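Local coordinates for gamma-glutamyltranspeptidase (Ggt) (Helicobacter pylori 26695, PDB 5BPK), which transfers or hydrolytically releases the gamma-glutamyl group of glutathione and related compounds, as an N-terminal nucleophile (Ntn) hydrolase made of two chains, at the interface of chains A and B. Numbering follows the deposited sequence. Chains: chain A, Gamma-glutamyltranspeptidase (Ggt); chain B, Gamma-glutamyltranspeptidase (Ggt).

Three patches sample the seam between the large chain A and the small chain B, the two chains into which the Ntn-hydrolase precursor is cleaved. Contact 2 is a backbone pairing of strand 38-41 of chain A with strand 2-8 of chain B, which directly follows the catalytic B:Thr1. Its C-alpha centre lies about 33 Å from that of contact 1 and about 28 Å from that of contact 3. Contacts 1 and 3 are neighbours, about 14 Å between their C-alpha centres, and share A:Asp332 and B:Lys68; there, loops of chain B run along the end of helix 309-329 and nearby loops of chain A.

Contact 1: the interface of chains A and B. Residues chain A 326-332, 336; chain B 57-62, 68, 71.
In this gamma-glutamyltranspeptidase of the Ntn-hydrolase family, the C-terminal end of helix 309-329 and the loop after it meet two loop stretches of chain B. The tight part is the tip-to-tip meeting of A:Arg326 and B:Leu71. CG of A:Arg326 is anti to the backbone N (chi1 -172°) and the chain runs extended to NE, bringing the group to the leucine; the turn at chi4 (-81°) presents its face. Methyl CD2 of B:Leu71 sits over that face toward the rim, 3.5 Å from A:Arg326 CZ. The same methyl packs on A:Met330 CB at 3.7 Å, while the sister methyl CD1 turns to the backbone of A:Gly331. A second tight spot is B:Ala61, whose CB is set between the carbonyl O atoms of A:Val328 (3.3 Å) and A:Met330. B:Lys68 NZ bonds to the B:Ala61 carbonyl O; its outstretched chain crosses A:Val336 at about a right angle and lays CG against A:Asp332 CB at 3.7 Å. Near this lysine a water links A:Asp332 N to B:Asn62 OD1, which also receives B:Leu71 N at 3.0 Å.

On the looser side the polar links between the chains run through waters in the guanidinium plane. One joins A:Arg326 NH1 to the B:Val57 carbonyl; the other lies 2.9 Å from A:Arg326 NH2 and passes on to the B:Leu71 carbonyl O. A:Ser327 CB touches B:Val57 CG2 more distantly, at 3.9 Å.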
# COMPACT_ATOMS: atom_id res chain seq x y z
N ARG A 326 -8.55 -13.94 6.86
CA ARG A 326 -7.51 -13.65 5.86
C ARG A 326 -6.56 -14.83 5.65
O ARG A 326 -6.21 -15.15 4.51
CB ARG A 326 -6.69 -12.43 6.30
CG ARG A 326 -5.70 -11.91 5.26
CD ARG A 326 -4.76 -10.89 5.90
NE ARG A 326 -3.96 -10.19 4.89
CZ ARG A 326 -2.84 -10.65 4.31
NH1 ARG A 326 -2.33 -11.82 4.63
NH2 ARG A 326 -2.23 -9.91 3.39
N SER A 327 -6.17 -15.46 6.75
CA SER A 327 -5.16 -16.52 6.74
C SER A 327 -5.55 -17.79 5.96
O SER A 327 -4.68 -18.56 5.56
CB SER A 327 -4.78 -16.90 8.18
OG SER A 327 -5.79 -17.70 8.77
N VAL A 328 -6.86 -17.98 5.77
CA VAL A 328 -7.40 -19.15 5.09
C VAL A 328 -7.98 -18.82 3.71
O VAL A 328 -7.70 -19.50 2.73
CB VAL A 328 -8.51 -19.81 5.93
CG1 VAL A 328 -9.14 -20.96 5.17
CG2 VAL A 328 -7.94 -20.28 7.27
N TYR A 329 -8.78 -17.76 3.65
CA TYR A 329 -9.63 -17.50 2.48
C TYR A 329 -9.04 -16.64 1.37
O TYR A 329 -9.57 -16.65 0.26
CB TYR A 329 -10.96 -16.89 2.92
CG TYR A 329 -11.75 -17.76 3.86
CD1 TYR A 329 -12.24 -19.01 3.45
CD2 TYR A 329 -12.06 -17.33 5.13
CE1 TYR A 329 -12.99 -19.80 4.32
CE2 TYR A 329 -12.79 -18.11 6.00
CZ TYR A 329 -13.25 -19.34 5.60
OH TYR A 329 -13.99 -20.10 6.49
N MET A 330 -7.96 -15.91 1.65
CA MET A 330 -7.51 -14.87 0.73
C MET A 330 -6.26 -15.23 -0.09
O MET A 330 -5.28 -15.77 0.43
CB MET A 330 -7.32 -13.56 1.50
CG MET A 330 -8.56 -13.14 2.30
SD MET A 330 -10.07 -12.82 1.35
CE MET A 330 -9.58 -11.45 0.32
N GLY A 331 -6.35 -14.93 -1.38
CA GLY A 331 -5.27 -15.12 -2.34
C GLY A 331 -5.69 -14.50 -3.67
O GLY A 331 -6.73 -13.85 -3.75
N ASP A 332 -4.89 -14.70 -4.70
CA ASP A 332 -5.20 -14.24 -6.05
C ASP A 332 -6.40 -15.04 -6.59
O ASP A 332 -6.28 -16.24 -6.84
CB ASP A 332 -3.97 -14.43 -6.94
CG ASP A 332 -4.15 -13.92 -8.36
OD1 ASP A 332 -5.26 -13.52 -8.76
OD2 ASP A 332 -3.12 -13.92 -9.08
N VAL A 336 -7.35 -19.11 -7.09
CA VAL A 336 -8.07 -19.75 -6.00
C VAL A 336 -9.44 -19.09 -5.83
O VAL A 336 -9.67 -17.96 -6.29
CB VAL A 336 -7.27 -19.68 -4.67
CG1 VAL A 336 -5.91 -20.34 -4.83
CG2 VAL A 336 -7.09 -18.24 -4.20
N VAL B 57 0.26 -15.09 8.07
CA VAL B 57 0.38 -16.50 7.75
C VAL B 57 -0.64 -16.92 6.70
O VAL B 57 -1.64 -16.23 6.45
CB VAL B 57 0.16 -17.37 9.02
CG1 VAL B 57 1.33 -17.17 9.99
CG2 VAL B 57 -1.18 -17.04 9.68
N GLY B 58 -0.38 -18.07 6.10
CA GLY B 58 -1.26 -18.59 5.09
C GLY B 58 -1.11 -20.07 4.87
O GLY B 58 -0.43 -20.77 5.64
N GLY B 59 -1.74 -20.54 3.80
CA GLY B 59 -1.71 -21.95 3.44
C GLY B 59 -1.83 -22.09 1.94
O GLY B 59 -1.00 -21.56 1.20
N ASP B 60 -2.88 -22.76 1.49
CA ASP B 60 -3.06 -23.02 0.06
C ASP B 60 -3.47 -21.79 -0.75
O ASP B 60 -2.99 -21.57 -1.86
CB ASP B 60 -4.11 -24.12 -0.14
CG ASP B 60 -3.59 -25.51 0.17
OD1 ASP B 60 -2.35 -25.74 0.16
OD2 ASP B 60 -4.43 -26.40 0.39
N ALA B 61 -4.35 -20.97 -0.19
CA ALA B 61 -4.93 -19.88 -0.96
C ALA B 61 -3.86 -18.91 -1.43
O ALA B 61 -3.94 -18.41 -2.55
CB ALA B 61 -6.02 -19.17 -0.15
N ASN B 62 -2.86 -18.65 -0.59
CA ASN B 62 -1.77 -17.72 -0.93
C ASN B 62 -0.41 -18.41 -1.15
O ASN B 62 0.66 -17.81 -0.95
CB ASN B 62 -1.66 -16.64 0.15
CG ASN B 62 -0.74 -15.49 -0.26
OD1 ASN B 62 -0.69 -15.08 -1.44
ND2 ASN B 62 -0.00 -14.96 0.72
N LYS B 68 1.12 -16.18 -10.57
CA LYS B 68 0.15 -15.77 -9.55
C LYS B 68 0.62 -14.49 -8.86
O LYS B 68 1.81 -14.26 -8.70
CB LYS B 68 -0.02 -16.90 -8.53
CG LYS B 68 -1.13 -16.74 -7.50
CD LYS B 68 -1.30 -18.03 -6.72
CE LYS B 68 -2.26 -17.92 -5.55
NZ LYS B 68 -2.16 -19.13 -4.67
N LEU B 71 -0.68 -12.24 -2.36
CA LEU B 71 -1.69 -11.52 -1.60
C LEU B 71 -1.12 -10.25 -0.98
O LEU B 71 -0.06 -10.27 -0.37
CB LEU B 71 -2.27 -12.41 -0.50
CG LEU B 71 -3.44 -11.82 0.29
CD1 LEU B 71 -4.66 -11.71 -0.58
CD2 LEU B 71 -3.72 -12.65 1.54
O HOH W 1 -2.06 -15.04 -3.91
O HOH W 2 -2.94 -13.80 6.59
O HOH W 3 0.24 -11.06 2.30

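Contact 2: the interface of chains A and B. Residues chain A 37-41, 68; chain B 5-7, 165, 167.
An antiparallel beta ladder of the Ntn-hydrolase fold joins strand 38-41 of chain A to strand 2-8 of chain B, and the side chains are sorted by this pairing onto its two faces. On one face A:Leu39 and A:Leu41 flank B:Ile167, which reaches them from strand 166-171. Both leucines place CG anti to the carbonyl carbon (chi1 -72° and -61°). B:Ile167 crosses A:Leu41 obliquely, its CG1 branch lying 4.0 Å from A:Leu41 CD1. Its terminal CD1 goes on to A:Leu39, meeting CB at 3.9 Å and lying close to that residue's carbonyl oxygen.

The opposite face carries A:Ala40 and B:Val6. Branch CG1 of B:Val6, anti to the backbone N (chi1 -170°), leans over the A:Leu39 carbonyl O at 3.6 Å and only loosely meets A:Ala40 CB, while CG2 turns toward A:Ile68 of helix 61-75.

Between the faces the backbones grip each other reciprocally. A:Leu39 N and O pair with B:Ala7 O and N, both at 3.0 Å, the first bond more bent. A:Leu41 N gives an almost straight bond, 2.9 Å, to B:Ser5 O, and B:Ser5 N returns one to A:Leu41 O. Hydroxyl OG of B:Ser5 bonds to the B:Asn165 carbonyl O at 2.7 Å, tying B:Ser5 to the segment leading into strand 166-171.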
# COMPACT_ATOMS: atom_id res chain seq x y z
N VAL A 37 -8.39 23.66 -8.06
CA VAL A 37 -8.00 22.54 -8.93
C VAL A 37 -7.92 21.18 -8.23
O VAL A 37 -7.73 20.16 -8.87
CB VAL A 37 -6.64 22.81 -9.63
CG1 VAL A 37 -6.76 24.07 -10.51
CG2 VAL A 37 -5.50 22.93 -8.62
N GLY A 38 -8.08 21.17 -6.91
CA GLY A 38 -8.00 19.92 -6.16
C GLY A 38 -6.67 19.76 -5.44
O GLY A 38 -5.95 20.73 -5.23
N LEU A 39 -6.37 18.53 -5.04
CA LEU A 39 -5.14 18.22 -4.30
C LEU A 39 -4.50 16.94 -4.80
O LEU A 39 -5.19 15.99 -5.19
CB LEU A 39 -5.42 18.07 -2.79
CG LEU A 39 -5.74 19.35 -2.02
CD1 LEU A 39 -6.17 19.04 -0.59
CD2 LEU A 39 -4.55 20.29 -2.03
N ALA A 40 -3.17 16.94 -4.78
CA ALA A 40 -2.36 15.76 -5.08
C ALA A 40 -1.38 15.61 -3.92
O ALA A 40 -0.46 16.42 -3.77
CB ALA A 40 -1.64 15.95 -6.40
N LEU A 41 -1.58 14.59 -3.09
CA LEU A 41 -0.80 14.43 -1.86
C LEU A 41 -0.04 13.12 -1.81
O LEU A 41 -0.63 12.05 -2.01
CB LEU A 41 -1.72 14.52 -0.64
CG LEU A 41 -2.49 15.81 -0.39
CD1 LEU A 41 -3.37 15.63 0.84
CD2 LEU A 41 -1.54 16.97 -0.22
N ILE A 68 3.10 11.64 -10.24
CA ILE A 68 3.54 11.29 -8.89
C ILE A 68 4.19 9.91 -8.81
O ILE A 68 5.22 9.77 -8.17
CB ILE A 68 2.40 11.40 -7.87
CG1 ILE A 68 2.03 12.88 -7.68
CG2 ILE A 68 2.77 10.77 -6.54
CD1 ILE A 68 0.80 13.11 -6.83
N SER B 5 -2.79 10.17 -2.91
CA SER B 5 -4.20 10.45 -3.10
C SER B 5 -4.35 11.70 -3.95
O SER B 5 -3.68 12.71 -3.69
CB SER B 5 -4.88 10.66 -1.75
OG SER B 5 -4.90 9.46 -0.97
N VAL B 6 -5.25 11.65 -4.93
CA VAL B 6 -5.48 12.77 -5.83
C VAL B 6 -6.98 12.96 -6.05
O VAL B 6 -7.71 11.99 -6.24
CB VAL B 6 -4.82 12.56 -7.23
CG1 VAL B 6 -4.88 13.85 -8.04
CG2 VAL B 6 -3.36 12.06 -7.10
N ALA B 7 -7.42 14.21 -6.04
CA ALA B 7 -8.80 14.54 -6.40
C ALA B 7 -8.80 15.83 -7.20
O ALA B 7 -8.14 16.80 -6.78
CB ALA B 7 -9.68 14.66 -5.17
N ASN B 165 -1.87 9.61 3.45
CA ASN B 165 -2.10 10.82 2.69
C ASN B 165 -3.54 10.76 2.25
O ASN B 165 -3.94 9.83 1.53
CB ASN B 165 -1.11 10.90 1.53
CG ASN B 165 0.30 11.02 2.02
OD1 ASN B 165 0.63 11.96 2.75
ND2 ASN B 165 1.15 10.05 1.67
N ILE B 167 -7.50 12.92 1.44
CA ILE B 167 -8.25 14.09 0.98
C ILE B 167 -9.71 13.93 1.37
O ILE B 167 -10.27 12.84 1.27
CB ILE B 167 -8.17 14.27 -0.56
CG1 ILE B 167 -6.74 14.48 -1.02
CG2 ILE B 167 -9.06 15.43 -1.01
CD1 ILE B 167 -6.54 14.32 -2.54

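Contact 3: the interface of chains A and B. Residues chain A 103-105, 259-260, 262, 264, 332, 335; chain B 66-69.
Guanidinium nitrogen NH2 of B:Arg69 is held by two partners: the carbonyl O of A:Asn260 and a water. The side chain, CG anti to the carbonyl carbon (chi1 -63°) and extended to NE, carries the guanidinium to A:Asn260. The bond from NH2 to A:Asn260 O, 2.8 Å, is nearly straight and lies in both the guanidinium and the carbonyl plane; NH1 adds a weak bond to the same oxygen. The water passes the grip on to A:Asn260 ND2, whose amide plane stands 74° to the guanidinium. A:Lys105 runs alongside the arginine, pointing the same way, and covers one face with CG over its centre; it also runs beside B:Asn67, CG 3.6 Å from B:Asn67 O. Its amine NZ is tied to A:Asn260 OD1 at 2.8 Å, perhaps easing the like-charge repulsion.

Backbone N of B:Arg69 bonds to the anti lone pair of A:Asp332 OD2 at 2.9 Å. The same oxygen takes a water shared with B:Arg69 NE, so carboxylate and guanidinium meet through water. A:Arg264 reaches tip to tip toward B:Arg69, the guanidinium planes 84° apart; its NH2 makes a long salt bridge, 3.9 Å, to A:Asp332 OD1 of its own chain.

A:Phe335 spreads its ring under B:Lys68, whose CB sits 3.8 Å from the centroid.

The chain B loop 66-69 threads among three pieces of chain A: segment 103-105 after strand 97-102, strand 262-264 with A:Asn260 just ahead of it, and the loop beyond helix 309-329.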
# COMPACT_ATOMS: atom_id res chain seq x y z
N ARG A 103 -0.18 -5.33 -9.60
CA ARG A 103 0.59 -6.14 -8.66
C ARG A 103 1.60 -7.02 -9.39
O ARG A 103 1.33 -7.51 -10.49
CB ARG A 103 -0.37 -7.01 -7.86
CG ARG A 103 0.24 -7.91 -6.79
CD ARG A 103 0.84 -7.14 -5.63
NE ARG A 103 0.96 -7.98 -4.44
CZ ARG A 103 1.49 -7.60 -3.28
NH1 ARG A 103 2.00 -6.39 -3.14
NH2 ARG A 103 1.53 -8.44 -2.26
N GLU A 104 2.76 -7.25 -8.78
CA GLU A 104 3.75 -8.14 -9.37
C GLU A 104 3.21 -9.56 -9.51
O GLU A 104 2.34 -9.99 -8.74
CB GLU A 104 5.05 -8.19 -8.58
CG GLU A 104 5.72 -6.84 -8.38
CD GLU A 104 5.38 -6.22 -7.04
OE1 GLU A 104 4.17 -6.12 -6.71
OE2 GLU A 104 6.33 -5.82 -6.33
N LYS A 105 3.75 -10.28 -10.50
CA LYS A 105 3.43 -11.69 -10.71
C LYS A 105 4.62 -12.57 -10.35
O LYS A 105 5.78 -12.21 -10.63
CB LYS A 105 3.11 -11.93 -12.18
CG LYS A 105 1.86 -11.24 -12.67
CD LYS A 105 1.81 -11.18 -14.20
CE LYS A 105 1.73 -12.55 -14.87
NZ LYS A 105 1.69 -12.43 -16.37
N TYR A 259 3.84 -9.56 -18.90
CA TYR A 259 3.25 -8.86 -17.75
C TYR A 259 2.00 -8.12 -18.20
O TYR A 259 2.04 -7.37 -19.18
CB TYR A 259 4.20 -7.87 -17.04
CG TYR A 259 3.44 -7.31 -15.86
CD1 TYR A 259 3.40 -8.02 -14.67
CD2 TYR A 259 2.63 -6.18 -15.99
CE1 TYR A 259 2.63 -7.59 -13.62
CE2 TYR A 259 1.84 -5.74 -14.94
CZ TYR A 259 1.84 -6.46 -13.76
OH TYR A 259 1.05 -6.06 -12.72
N ASN A 260 0.91 -8.32 -17.47
CA ASN A 260 -0.39 -7.75 -17.77
C ASN A 260 -0.99 -7.07 -16.54
O ASN A 260 -1.04 -7.69 -15.48
CB ASN A 260 -1.34 -8.85 -18.30
CG ASN A 260 -1.44 -10.11 -17.37
OD1 ASN A 260 -0.44 -10.62 -16.83
ND2 ASN A 260 -2.67 -10.64 -17.24
N LYS A 262 -4.51 -5.73 -14.77
CA LYS A 262 -5.90 -6.12 -14.86
C LYS A 262 -6.79 -5.03 -14.30
O LYS A 262 -6.59 -4.56 -13.18
CB LYS A 262 -6.14 -7.43 -14.12
CG LYS A 262 -5.47 -8.60 -14.85
CD LYS A 262 -5.92 -9.95 -14.36
CE LYS A 262 -7.40 -10.18 -14.54
NZ LYS A 262 -7.74 -11.63 -14.48
N ARG A 264 -10.06 -4.43 -12.65
CA ARG A 264 -10.94 -5.27 -11.86
C ARG A 264 -12.05 -4.43 -11.27
O ARG A 264 -11.92 -3.22 -11.09
CB ARG A 264 -10.16 -5.95 -10.74
CG ARG A 264 -8.95 -6.76 -11.22
CD ARG A 264 -8.45 -7.63 -10.11
NE ARG A 264 -7.25 -8.41 -10.37
CZ ARG A 264 -7.23 -9.70 -10.72
NH1 ARG A 264 -8.36 -10.36 -10.92
NH2 ARG A 264 -6.07 -10.33 -10.86
N ASP A 332 -4.89 -14.70 -4.70
CA ASP A 332 -5.20 -14.24 -6.05
C ASP A 332 -6.40 -15.04 -6.59
O ASP A 332 -6.28 -16.24 -6.84
CB ASP A 332 -3.97 -14.43 -6.94
CG ASP A 332 -4.15 -13.92 -8.36
OD1 ASP A 332 -5.26 -13.52 -8.76
OD2 ASP A 332 -3.12 -13.92 -9.08
N PHE A 335 -6.51 -17.68 -9.37
CA PHE A 335 -5.97 -19.01 -9.10
C PHE A 335 -6.74 -19.81 -8.06
O PHE A 335 -6.71 -21.02 -8.10
CB PHE A 335 -4.51 -18.91 -8.64
CG PHE A 335 -3.56 -18.54 -9.75
CD1 PHE A 335 -3.53 -17.25 -10.22
CD2 PHE A 335 -2.77 -19.50 -10.36
CE1 PHE A 335 -2.70 -16.89 -11.26
CE2 PHE A 335 -1.91 -19.14 -11.41
CZ PHE A 335 -1.88 -17.84 -11.85
N ALA B 66 3.29 -20.24 -10.56
CA ALA B 66 3.78 -19.41 -11.66
C ALA B 66 2.69 -18.45 -12.10
O ALA B 66 1.52 -18.85 -12.20
CB ALA B 66 4.26 -20.27 -12.82
N ASN B 67 3.08 -17.19 -12.32
CA ASN B 67 2.20 -16.08 -12.76
C ASN B 67 1.22 -15.54 -11.73
O ASN B 67 0.55 -14.53 -12.00
CB ASN B 67 1.42 -16.43 -14.04
CG ASN B 67 2.32 -16.65 -15.22
OD1 ASN B 67 3.33 -15.96 -15.38
ND2 ASN B 67 1.94 -17.60 -16.09
N LYS B 68 1.12 -16.18 -10.57
CA LYS B 68 0.15 -15.77 -9.55
C LYS B 68 0.62 -14.49 -8.86
O LYS B 68 1.81 -14.26 -8.70
CB LYS B 68 -0.02 -16.90 -8.53
CG LYS B 68 -1.13 -16.74 -7.50
CD LYS B 68 -1.30 -18.03 -6.72
CE LYS B 68 -2.26 -17.92 -5.55
NZ LYS B 68 -2.16 -19.13 -4.67
N ARG B 69 -0.32 -13.66 -8.44
CA ARG B 69 0.00 -12.41 -7.75
C ARG B 69 -0.05 -12.64 -6.24
O ARG B 69 -1.04 -13.14 -5.74
CB ARG B 69 -1.00 -11.33 -8.17
CG ARG B 69 -0.94 -10.99 -9.67
CD ARG B 69 -2.15 -10.16 -10.17
NE ARG B 69 -2.22 -10.31 -11.63
CZ ARG B 69 -1.87 -9.39 -12.53
NH1 ARG B 69 -1.52 -8.17 -12.18
NH2 ARG B 69 -1.91 -9.71 -13.81
O HOH W 4 -2.06 -15.04 -3.91
O HOH W 5 -3.43 -12.96 -11.59
O HOH W 6 -2.14 -12.24 -15.30